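Local coordinates for protein malate Synthase (Haloferax volcanii, PDB 3OYZ) that catalyses the magnesium-dependent condensation of acetyl-CoA with glyoxylate and the hydrolysis of the malyl-CoA intermediate, yielding malate in the glyoxylate cycle, at residues 49-54 against 121-126; 128-133 against 163-168; 184-189 against 218-223. All coordinates share one frame; numbering follows the deposited sequence.

Interaction 1 (49-54 against 121-126); sequences DNEDAT and IPEVGG. With ACO (acetyl coenzyme *a), chain B.
Two groups grip Glu51 OE1, the backbone N of Asp52 at 3.0 Å and the guanidinium of Arg84, while the other oxygen of the same carboxylate meets the loop across. Glu51 OE2 rests on the ring of Pro122, 3.5 Å from its CB, and the two side chains run past each other in opposite directions. CG of Glu51 lies anti to the backbone N (chi1 -166°), and a bend at chi2 brings the carboxylate over the proline. Beside it, Glu123 CG comes within 4.0 Å of Glu51 OE2. The two carboxylates remain apart; Arg84 pairs with Glu51 and with Asp49, while Arg89 forms a salt bridge with Glu123 OE2. Asp49 holds the first loop in shape: its OD1 accepts from Glu51 N at 2.9 Å in an Asx turn, its OD2 from Ala53 N at 3.2 Å, both from above the carboxylate plane. Ala53 CB then lies 3.7 Å from the acetyl-CoA oxygen O5P. The backbone N of Glu123 bonds to the magnesium ligand Glu158, probably helping to position it. These are the loops after strands 45-49 and 118-121, at the C-terminal, catalytic mouth of a TIM barrel.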
loop_
_atom_site.group_PDB
_atom_site.type_symbol
_atom_site.label_atom_id
_atom_site.label_comp_id
_atom_site.label_asym_id
_atom_site.label_seq_id
_atom_site.Cartn_x
_atom_site.Cartn_y
_atom_site.Cartn_z
ATOM N N ASP A 49 -19.186 -23.501 -7.439
ATOM C CA ASP A 49 -17.878 -23.293 -7.998
ATOM C C ASP A 49 -17.413 -24.311 -8.970
ATOM O O ASP A 49 -16.741 -25.231 -8.546
ATOM C CB ASP A 49 -16.890 -23.137 -6.852
ATOM C CG ASP A 49 -15.535 -22.647 -7.288
ATOM O OD1 ASP A 49 -15.372 -22.318 -8.471
ATOM O OD2 ASP A 49 -14.615 -22.684 -6.443
ATOM N N ASN A 50 -17.613 -24.046 -10.264
ATOM C CA ASN A 50 -17.081 -24.875 -11.314
ATOM C C ASN A 50 -15.604 -24.758 -11.619
ATOM O O ASN A 50 -15.121 -25.433 -12.534
ATOM C CB ASN A 50 -17.898 -24.693 -12.596
ATOM C CG ASN A 50 -18.128 -26.049 -13.323
ATOM O OD1 ASN A 50 -18.415 -27.073 -12.680
ATOM N ND2 ASN A 50 -17.998 -26.051 -14.632
ATOM N N GLU A 51 -14.900 -23.898 -10.874
ATOM C CA GLU A 51 -13.474 -23.698 -11.131
ATOM C C GLU A 51 -12.682 -24.436 -10.074
ATOM O O GLU A 51 -12.844 -25.677 -10.011
ATOM C CB GLU A 51 -13.099 -22.201 -11.181
ATOM C CG GLU A 51 -11.702 -22.003 -11.774
ATOM C CD GLU A 51 -10.830 -21.055 -10.957
ATOM O OE1 GLU A 51 -11.010 -20.955 -9.742
ATOM O OE2 GLU A 51 -9.877 -20.455 -11.474
ATOM N N ASP A 52 -11.895 -23.753 -9.223
ATOM C CA ASP A 52 -10.937 -24.494 -8.379
ATOM C C ASP A 52 -11.534 -25.453 -7.326
ATOM O O ASP A 52 -10.839 -26.338 -6.841
ATOM C CB ASP A 52 -9.734 -23.700 -7.864
ATOM C CG ASP A 52 -8.730 -23.387 -9.015
ATOM O OD1 ASP A 52 -8.942 -23.809 -10.181
ATOM O OD2 ASP A 52 -7.647 -22.810 -8.834
ATOM N N ALA A 53 -12.797 -25.293 -6.980
ATOM C CA ALA A 53 -13.433 -26.256 -6.065
ATOM C C ALA A 53 -13.671 -27.636 -6.669
ATOM O O ALA A 53 -13.840 -28.609 -5.925
ATOM C CB ALA A 53 -14.750 -25.692 -5.544
ATOM N N THR A 54 -13.616 -27.710 -8.000
ATOM C CA THR A 54 -14.058 -28.840 -8.814
ATOM C C THR A 54 -12.897 -29.370 -9.644
ATOM O O THR A 54 -12.172 -28.627 -10.324
ATOM C CB THR A 54 -15.253 -28.463 -9.685
ATOM O OG1 THR A 54 -16.246 -27.918 -8.813
ATOM C CG2 THR A 54 -15.825 -29.666 -10.398
ATOM N N ILE A 121 -16.030 -14.524 -12.234
ATOM C CA ILE A 121 -14.936 -14.758 -13.170
ATOM C C ILE A 121 -13.576 -14.664 -12.489
ATOM O O ILE A 121 -13.122 -13.598 -11.986
ATOM C CB ILE A 121 -15.047 -13.743 -14.394
ATOM C CG1 ILE A 121 -16.482 -13.675 -14.928
ATOM C CG2 ILE A 121 -14.017 -13.973 -15.535
ATOM C CD1 ILE A 121 -17.077 -15.033 -15.482
ATOM N N PRO A 122 -12.874 -15.799 -12.545
ATOM C CA PRO A 122 -11.608 -15.878 -11.902
ATOM C C PRO A 122 -10.494 -15.467 -12.886
ATOM O O PRO A 122 -10.679 -15.398 -14.080
ATOM C CB PRO A 122 -11.488 -17.375 -11.618
ATOM C CG PRO A 122 -12.044 -17.973 -12.926
ATOM C CD PRO A 122 -13.304 -17.125 -13.061
ATOM N N GLU A 123 -9.318 -15.234 -12.354
ATOM C CA GLU A 123 -8.056 -15.087 -13.084
ATOM C C GLU A 123 -8.037 -13.920 -14.125
ATOM O O GLU A 123 -7.351 -14.072 -15.136
ATOM C CB GLU A 123 -7.690 -16.432 -13.756
ATOM C CG GLU A 123 -7.389 -17.575 -12.797
ATOM C CD GLU A 123 -6.022 -17.434 -12.183
ATOM O OE1 GLU A 123 -5.638 -18.360 -11.476
ATOM O OE2 GLU A 123 -5.326 -16.395 -12.290
ATOM N N VAL A 124 -8.819 -12.860 -13.927
ATOM C CA VAL A 124 -8.891 -11.759 -14.888
ATOM C C VAL A 124 -7.477 -11.074 -14.874
ATOM O O VAL A 124 -6.684 -11.268 -13.935
ATOM C CB VAL A 124 -10.069 -10.825 -14.578
ATOM C CG1 VAL A 124 -11.482 -11.546 -14.762
ATOM C CG2 VAL A 124 -9.925 -10.194 -13.184
ATOM N N GLY A 125 -7.146 -10.350 -15.931
ATOM C CA GLY A 125 -5.848 -9.664 -16.047
ATOM C C GLY A 125 -6.104 -8.167 -16.060
ATOM O O GLY A 125 -6.830 -7.691 -15.177
ATOM N N GLY A 126 -5.565 -7.451 -17.061
ATOM C CA GLY A 126 -5.817 -5.994 -17.195
ATOM C C GLY A 126 -7.220 -5.697 -17.666
ATOM O O GLY A 126 -7.997 -6.629 -18.004
HETATM N N1A ACO B . -20.388 -26.591 0.339
HETATM C C2A ACO B . -21.389 -27.424 0.682
HETATM N N3A ACO B . -21.267 -28.256 1.731
HETATM C C4A ACO B . -20.144 -28.332 2.490
HETATM C C5A ACO B . -19.029 -27.425 2.139
HETATM C C6A ACO B . -19.189 -26.546 0.965
HETATM N N6A ACO B . -18.122 -25.765 0.648
HETATM N N7A ACO B . -18.030 -27.658 3.000
HETATM C C8A ACO B . -18.449 -28.646 3.826
HETATM N N9A ACO B . -19.712 -29.008 3.560
HETATM C C1B ACO B . -20.455 -30.058 4.329
HETATM C C2B ACO B . -19.472 -31.171 4.665
HETATM O O2B ACO B . -19.413 -32.080 3.567
HETATM C C3B ACO B . -20.047 -31.762 5.937
HETATM O O3B ACO B . -21.129 -32.561 5.447
HETATM P P3B ACO B . -21.807 -33.852 6.213
HETATM O O7A ACO B . -23.075 -33.181 6.718
HETATM O O8A ACO B . -20.725 -34.195 7.216
HETATM O O9A ACO B . -21.995 -34.933 5.172
HETATM C C4B ACO B . -20.591 -30.530 6.642
HETATM O O4B ACO B . -20.934 -29.598 5.606
HETATM C C5B ACO B . -19.536 -29.873 7.525
HETATM O O5B ACO B . -18.292 -29.972 6.830
HETATM P P1A ACO B . -16.886 -29.664 7.539
HETATM O O1A ACO B . -16.484 -30.649 8.589
HETATM O O2A ACO B . -17.034 -28.258 8.043
HETATM O O3A ACO B . -15.710 -29.671 6.452
HETATM P P2A ACO B . -15.137 -31.027 5.818
HETATM O O4A ACO B . -16.431 -31.729 5.562
HETATM O O5A ACO B . -13.908 -31.411 6.616
HETATM O O6A ACO B . -14.483 -30.628 4.383
HETATM C CBP ACO B . -13.472 -29.153 2.694
HETATM C CCP ACO B . -13.535 -29.571 4.168
HETATM C CDP ACO B . -13.069 -30.332 1.810
HETATM C CEP ACO B . -12.375 -28.102 2.581
HETATM C CAP ACO B . -14.818 -28.642 2.165
HETATM O OAP ACO B . -15.267 -27.731 3.158
HETATM C C9P ACO B . -14.732 -27.903 0.845
HETATM O O9P ACO B . -14.511 -28.528 -0.198
HETATM N N8P ACO B . -14.874 -26.568 0.898
HETATM C C7P ACO B . -14.817 -25.796 -0.337
HETATM C C6P ACO B . -13.400 -25.666 -0.916
HETATM C C5P ACO B . -13.513 -24.621 -2.011
HETATM O O5P ACO B . -14.597 -24.085 -2.234
HETATM N N4P ACO B . -12.375 -24.313 -2.631
HETATM C C3P ACO B . -12.250 -23.312 -3.676
HETATM C C2P ACO B . -12.456 -21.895 -3.134
HETATM S S1P ACO B . -10.795 -21.492 -2.678
HETATM C C ACO B . -9.923 -21.044 -4.047
HETATM O O ACO B . -10.284 -21.285 -5.182
HETATM C CH3 ACO B . -8.611 -20.361 -3.810
#

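Interaction 2 (128-133 against 163-168); sequences DDWKKA and ELAMGD
Apolar contact joins the segments, and it centres on the indole of Trp130. Ala165 sets its methyl obliquely against the NE1, CE2 and CZ2 side of the indole, CB lying 4.0 Å from Trp130 NE1 and 4.1 Å from CZ2. At the far end of the six-membered ring, Trp130 CH2 meets Met166 CG at 4.1 Å. Both approaches are slanted, and the tryptophan and methionine side chains cross obliquely. With CG anti to its carbonyl carbon (chi1 -55°), the indole reaches from helix 127-143 to Ala165 and Met166 of segment 163-168, while Val155 and Ile157 of strand 152-157 also touch it.

Hydrogen bonding fixes the polar corner of this ring: NE1 donates to the carbonyl of Gly125, just ahead of the helix, so the buried N-H is satisfied and the indole is restrained from turning over. A leucine here would probably leave that carbonyl without its donor and open a gap beside Ala165 and Met166.

Ionic contacts are kept apart from the indole. Lys131 NZ bridges to Asp128 OD1 at 3.0 Å, one turn earlier on the same helix, and also to Glu172. Glu163, its CB directed away from segment 128-133, forms a salt bridge with Arg218 and a hydrogen bond with His214, both of a neighbouring subunit. The chemistry thus implies an apolar join that depends on shape, with charge kept to the helix surface and the subunit interface.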
loop_
_atom_site.group_PDB
_atom_site.type_symbol
_atom_site.label_atom_id
_atom_site.label_comp_id
_atom_site.label_asym_id
_atom_site.label_seq_id
_atom_site.Cartn_x
_atom_site.Cartn_y
_atom_site.Cartn_z
ATOM N N ASP A 128 -8.519 -4.780 -20.343
ATOM C CA ASP A 128 -9.012 -5.244 -21.636
ATOM C C ASP A 128 -9.441 -6.741 -21.541
ATOM O O ASP A 128 -10.377 -7.113 -22.235
ATOM C CB ASP A 128 -7.957 -5.063 -22.755
ATOM C CG ASP A 128 -7.949 -3.596 -23.231
ATOM O OD1 ASP A 128 -8.775 -2.749 -22.770
ATOM O OD2 ASP A 128 -7.184 -3.257 -24.118
ATOM N N ASP A 129 -8.841 -7.511 -20.645
ATOM C CA ASP A 129 -9.325 -8.912 -20.380
ATOM C C ASP A 129 -10.692 -8.856 -19.663
ATOM O O ASP A 129 -11.586 -9.686 -19.929
ATOM C CB ASP A 129 -8.379 -9.649 -19.427
ATOM C CG ASP A 129 -8.804 -11.134 -19.177
ATOM O OD1 ASP A 129 -8.984 -11.883 -20.184
ATOM O OD2 ASP A 129 -9.072 -11.468 -17.991
ATOM N N TRP A 130 -10.908 -7.911 -18.744
ATOM C CA TRP A 130 -12.267 -7.771 -18.172
ATOM C C TRP A 130 -13.306 -7.412 -19.214
ATOM O O TRP A 130 -14.465 -7.858 -19.132
ATOM C CB TRP A 130 -12.391 -6.693 -17.042
ATOM C CG TRP A 130 -11.439 -6.838 -15.873
ATOM C CD1 TRP A 130 -10.170 -7.348 -15.849
ATOM C CD2 TRP A 130 -11.660 -6.267 -14.573
ATOM N NE1 TRP A 130 -9.599 -7.164 -14.615
ATOM C CE2 TRP A 130 -10.474 -6.455 -13.822
ATOM C CE3 TRP A 130 -12.734 -5.562 -14.016
ATOM C CZ2 TRP A 130 -10.337 -6.044 -12.484
ATOM C CZ3 TRP A 130 -12.595 -5.106 -12.663
ATOM C CH2 TRP A 130 -11.419 -5.387 -11.921
ATOM N N LYS A 131 -12.947 -6.638 -20.235
ATOM C CA LYS A 131 -13.922 -6.271 -21.259
ATOM C C LYS A 131 -14.206 -7.589 -22.023
ATOM O O LYS A 131 -15.265 -7.718 -22.615
ATOM C CB LYS A 131 -13.271 -5.279 -22.240
ATOM C CG LYS A 131 -13.102 -3.907 -21.504
ATOM C CD LYS A 131 -12.405 -2.857 -22.442
ATOM C CE LYS A 131 -12.134 -1.554 -21.616
ATOM N NZ LYS A 131 -11.107 -0.817 -22.439
ATOM N N LYS A 132 -13.247 -8.488 -22.172
ATOM C CA LYS A 132 -13.588 -9.759 -22.952
ATOM C C LYS A 132 -14.670 -10.563 -22.181
ATOM O O LYS A 132 -15.573 -11.096 -22.800
ATOM C CB LYS A 132 -12.357 -10.669 -23.008
ATOM C CG LYS A 132 -11.270 -10.067 -23.939
ATOM C CD LYS A 132 -9.972 -10.864 -23.816
ATOM C CE LYS A 132 -8.916 -10.175 -24.729
ATOM N NZ LYS A 132 -7.597 -10.914 -24.634
ATOM N N ALA A 133 -14.594 -10.638 -20.854
ATOM C CA ALA A 133 -15.605 -11.404 -20.124
ATOM C C ALA A 133 -16.921 -10.622 -20.281
ATOM O O ALA A 133 -17.985 -11.211 -20.605
ATOM C CB ALA A 133 -15.199 -11.562 -18.642
ATOM N N GLU A 163 -4.961 -6.333 -10.097
ATOM C CA GLU A 163 -4.879 -5.350 -8.999
ATOM C C GLU A 163 -4.675 -3.951 -9.550
ATOM O O GLU A 163 -5.357 -2.992 -9.141
ATOM C CB GLU A 163 -3.721 -5.657 -8.028
ATOM C CG GLU A 163 -3.549 -4.643 -6.880
ATOM C CD GLU A 163 -2.344 -5.034 -6.025
ATOM O OE1 GLU A 163 -1.747 -6.069 -6.368
ATOM O OE2 GLU A 163 -1.921 -4.370 -5.049
ATOM N N LEU A 164 -3.734 -3.818 -10.482
ATOM C CA LEU A 164 -3.554 -2.500 -11.171
ATOM C C LEU A 164 -4.775 -2.072 -11.999
ATOM O O LEU A 164 -5.108 -0.863 -12.040
ATOM C CB LEU A 164 -2.330 -2.571 -12.110
ATOM C CG LEU A 164 -0.993 -2.671 -11.347
ATOM C CD1 LEU A 164 0.195 -3.015 -12.247
ATOM C CD2 LEU A 164 -0.717 -1.404 -10.538
ATOM N N ALA A 165 -5.478 -3.058 -12.591
ATOM C CA ALA A 165 -6.630 -2.694 -13.439
ATOM C C ALA A 165 -7.732 -2.032 -12.608
ATOM O O ALA A 165 -8.575 -1.295 -13.140
ATOM C CB ALA A 165 -7.262 -3.907 -14.191
ATOM N N MET A 166 -7.714 -2.149 -11.290
ATOM C CA MET A 166 -8.830 -1.534 -10.511
ATOM C C MET A 166 -8.638 -0.010 -10.467
ATOM O O MET A 166 -9.624 0.712 -10.242
ATOM C CB MET A 166 -8.928 -2.079 -9.075
ATOM C CG MET A 166 -9.351 -3.511 -8.975
ATOM S SD MET A 166 -9.469 -4.025 -7.242
ATOM C CE MET A 166 -7.775 -4.331 -6.776
ATOM N N GLY A 167 -7.435 0.487 -10.787
ATOM C CA GLY A 167 -7.110 1.935 -10.712
ATOM C C GLY A 167 -7.949 2.829 -11.633
ATOM O O GLY A 167 -8.206 4.003 -11.310
ATOM N N ASP A 168 -8.391 2.349 -12.800
ATOM C CA ASP A 168 -9.066 3.250 -13.714
ATOM C C ASP A 168 -10.502 2.756 -14.073
ATOM O O ASP A 168 -11.044 3.066 -15.147
ATOM C CB ASP A 168 -8.194 3.484 -14.957
ATOM C CG ASP A 168 -8.618 4.710 -15.768
ATOM O OD1 ASP A 168 -9.122 5.693 -15.163
ATOM O OD2 ASP A 168 -8.521 4.650 -17.016
#

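Interaction 3 (184-189 against 218-223); sequences FLLVDG and RGASAA. With K (potassium ion), chain F; PYR (pyruvic acid), chain C.
Segments 184-189 and 218-223 come closest at Leu186 and Ala220, whose CA atoms stand 6.7 Å apart, close enough for a single side chain to bridge them. That side chain is Leu186, and one of its branches does the touching. CD1 presses against the helix backbone itself, 3.6 Å from Ala220 N and 3.9 Å from Gly219 C, and meets the methyl of Ala220, CB, at 3.9 Å. The extended course of the leucine, with CD1 continuing away from the main chain (chi2 178°), delivers the methyl to this surface. Small residues are consistent with so close an approach: Gly219 has no side chain, and a CB there would point toward the strand, whereas Ala220 adds only one carbon.

Ser221 directs its CB away from the strand, and its OG binds a potassium ion at 3.0 Å; the carbonyls of Ser217 and Gly252 and that of Met197 of a neighbouring subunit help complete the site, which thereby ties this helix into the trimer. Farther along the strand, Asp188 OD1 bonds to Thr216 OG1, a second tie between strand and helix. The chain then reaches Gly189, the N-cap of helix 190-197, in the pyruvate pocket; backbone N atoms of Val191 and Asp192 in that helix bind the ligand. Within the barrel, strand 183-188 runs between strands 152-157 and 226-229, with Leu185 turned away from helix 210-223 and Leu186 facing it: a barrel strand packed against an outer helix.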
loop_
_atom_site.group_PDB
_atom_site.type_symbol
_atom_site.label_atom_id
_atom_site.label_comp_id
_atom_site.label_asym_id
_atom_site.label_seq_id
_atom_site.Cartn_x
_atom_site.Cartn_y
_atom_site.Cartn_z
ATOM N N PHE A 184 -20.098 -6.175 -9.944
ATOM C CA PHE A 184 -20.737 -6.298 -8.616
ATOM C C PHE A 184 -19.633 -6.477 -7.581
ATOM O O PHE A 184 -19.328 -5.522 -6.887
ATOM C CB PHE A 184 -21.764 -7.452 -8.607
ATOM C CG PHE A 184 -22.413 -7.678 -7.250
ATOM C CD1 PHE A 184 -22.623 -6.614 -6.380
ATOM C CD2 PHE A 184 -22.772 -8.972 -6.837
ATOM C CE1 PHE A 184 -23.155 -6.777 -5.071
ATOM C CE2 PHE A 184 -23.320 -9.166 -5.530
ATOM C CZ PHE A 184 -23.506 -8.090 -4.670
ATOM N N LEU A 185 -19.026 -7.646 -7.456
ATOM C CA LEU A 185 -18.065 -7.785 -6.369
ATOM C C LEU A 185 -16.640 -7.820 -6.970
ATOM O O LEU A 185 -16.386 -8.394 -8.070
ATOM C CB LEU A 185 -18.202 -9.137 -5.617
ATOM C CG LEU A 185 -19.643 -9.413 -5.131
ATOM C CD1 LEU A 185 -19.711 -10.836 -4.591
ATOM C CD2 LEU A 185 -19.843 -8.476 -3.952
ATOM N N LEU A 186 -15.734 -7.255 -6.180
ATOM C CA LEU A 186 -14.309 -7.390 -6.477
ATOM C C LEU A 186 -13.803 -8.224 -5.329
ATOM O O LEU A 186 -13.826 -7.780 -4.162
ATOM C CB LEU A 186 -13.609 -6.015 -6.422
ATOM C CG LEU A 186 -14.262 -4.980 -7.361
ATOM C CD1 LEU A 186 -13.471 -3.599 -7.153
ATOM C CD2 LEU A 186 -14.286 -5.560 -8.817
ATOM N N VAL A 187 -13.298 -9.413 -5.654
ATOM C CA VAL A 187 -13.055 -10.358 -4.563
ATOM C C VAL A 187 -11.608 -10.755 -4.579
ATOM O O VAL A 187 -11.160 -11.198 -5.596
ATOM C CB VAL A 187 -13.889 -11.680 -4.751
ATOM C CG1 VAL A 187 -13.715 -12.626 -3.579
ATOM C CG2 VAL A 187 -15.359 -11.363 -4.958
ATOM N N ASP A 188 -10.842 -10.614 -3.497
ATOM C CA ASP A 188 -9.456 -11.061 -3.540
ATOM C C ASP A 188 -9.321 -12.581 -3.589
ATOM O O ASP A 188 -10.075 -13.277 -2.893
ATOM C CB ASP A 188 -8.697 -10.543 -2.331
ATOM C CG ASP A 188 -8.451 -9.048 -2.452
ATOM O OD1 ASP A 188 -8.403 -8.628 -3.623
ATOM O OD2 ASP A 188 -8.388 -8.330 -1.463
ATOM N N GLY A 189 -8.332 -13.047 -4.348
ATOM C CA GLY A 189 -8.001 -14.449 -4.369
ATOM C C GLY A 189 -6.578 -14.629 -3.905
ATOM O O GLY A 189 -5.703 -14.814 -4.716
ATOM N N ARG A 218 -10.396 0.108 -1.794
ATOM C CA ARG A 218 -10.352 1.370 -2.514
ATOM C C ARG A 218 -10.964 1.276 -3.880
ATOM O O ARG A 218 -11.803 2.109 -4.264
ATOM C CB ARG A 218 -8.851 1.811 -2.619
ATOM C CG ARG A 218 -8.651 3.008 -3.528
ATOM C CD ARG A 218 -7.144 3.212 -3.470
ATOM N NE ARG A 218 -6.495 2.257 -4.365
ATOM C CZ ARG A 218 -5.184 2.143 -4.548
ATOM N NH1 ARG A 218 -4.345 2.943 -3.905
ATOM N NH2 ARG A 218 -4.756 1.338 -5.511
ATOM N N GLY A 219 -10.627 0.208 -4.589
ATOM C CA GLY A 219 -11.118 0.095 -5.953
ATOM C C GLY A 219 -12.657 -0.011 -5.934
ATOM O O GLY A 219 -13.341 0.561 -6.800
ATOM N N ALA A 220 -13.177 -0.797 -4.989
ATOM C CA ALA A 220 -14.629 -0.925 -4.926
ATOM C C ALA A 220 -15.311 0.350 -4.535
ATOM O O ALA A 220 -16.329 0.738 -5.131
ATOM C CB ALA A 220 -15.001 -2.052 -3.889
ATOM N N SER A 221 -14.755 1.037 -3.538
ATOM C CA SER A 221 -15.339 2.341 -3.202
ATOM C C SER A 221 -15.307 3.325 -4.370
ATOM O O SER A 221 -16.256 4.091 -4.623
ATOM C CB SER A 221 -14.682 2.887 -1.906
ATOM O OG SER A 221 -15.205 2.108 -0.777
ATOM N N ALA A 222 -14.195 3.380 -5.095
ATOM C CA ALA A 222 -14.138 4.359 -6.206
ATOM C C ALA A 222 -15.086 4.026 -7.365
ATOM O O ALA A 222 -15.540 4.906 -8.118
ATOM C CB ALA A 222 -12.690 4.365 -6.729
ATOM N N ALA A 223 -15.330 2.733 -7.596
ATOM C CA ALA A 223 -16.084 2.334 -8.793
ATOM C C ALA A 223 -17.559 1.946 -8.502
ATOM O O ALA A 223 -18.259 1.463 -9.416
ATOM C CB ALA A 223 -15.387 1.144 -9.463
HETATM K K K F . -14.587 -0.409 0.631
HETATM C C PYR C . -7.730 -18.039 -4.843
HETATM O O PYR C . -6.974 -18.199 -5.861
HETATM O OXT PYR C . -7.312 -17.556 -3.728
HETATM C CA PYR C . -9.091 -18.278 -5.033
HETATM O O3 PYR C . -9.536 -18.642 -6.203
HETATM C CB PYR C . -10.050 -18.039 -3.926
#

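The three contacts illustrate how a TIM barrel divides its labour. All are buried, but interaction 1 lies nearest the chain's centre and sets carboxylates, one of them against a proline ring, beside the bound acetyl-CoA and pyruvate, whereas interactions 2 and 3 belong to the apolar layer between strands and outer helices. The latter two form one continuous patch: Met166 SD packs 4.0 Å from Leu186 CD1, and Trp130 CZ3 4.2 Å from Leu186 CD2. Interaction 1 joins this patch through its second loop, where Val124 CG2 lies 3.4 Å from Trp130 NE1, but does not touch interaction 3. Polar chemistry returns at the outer margins of 163-168 and 218-223, where neighbouring subunits meet.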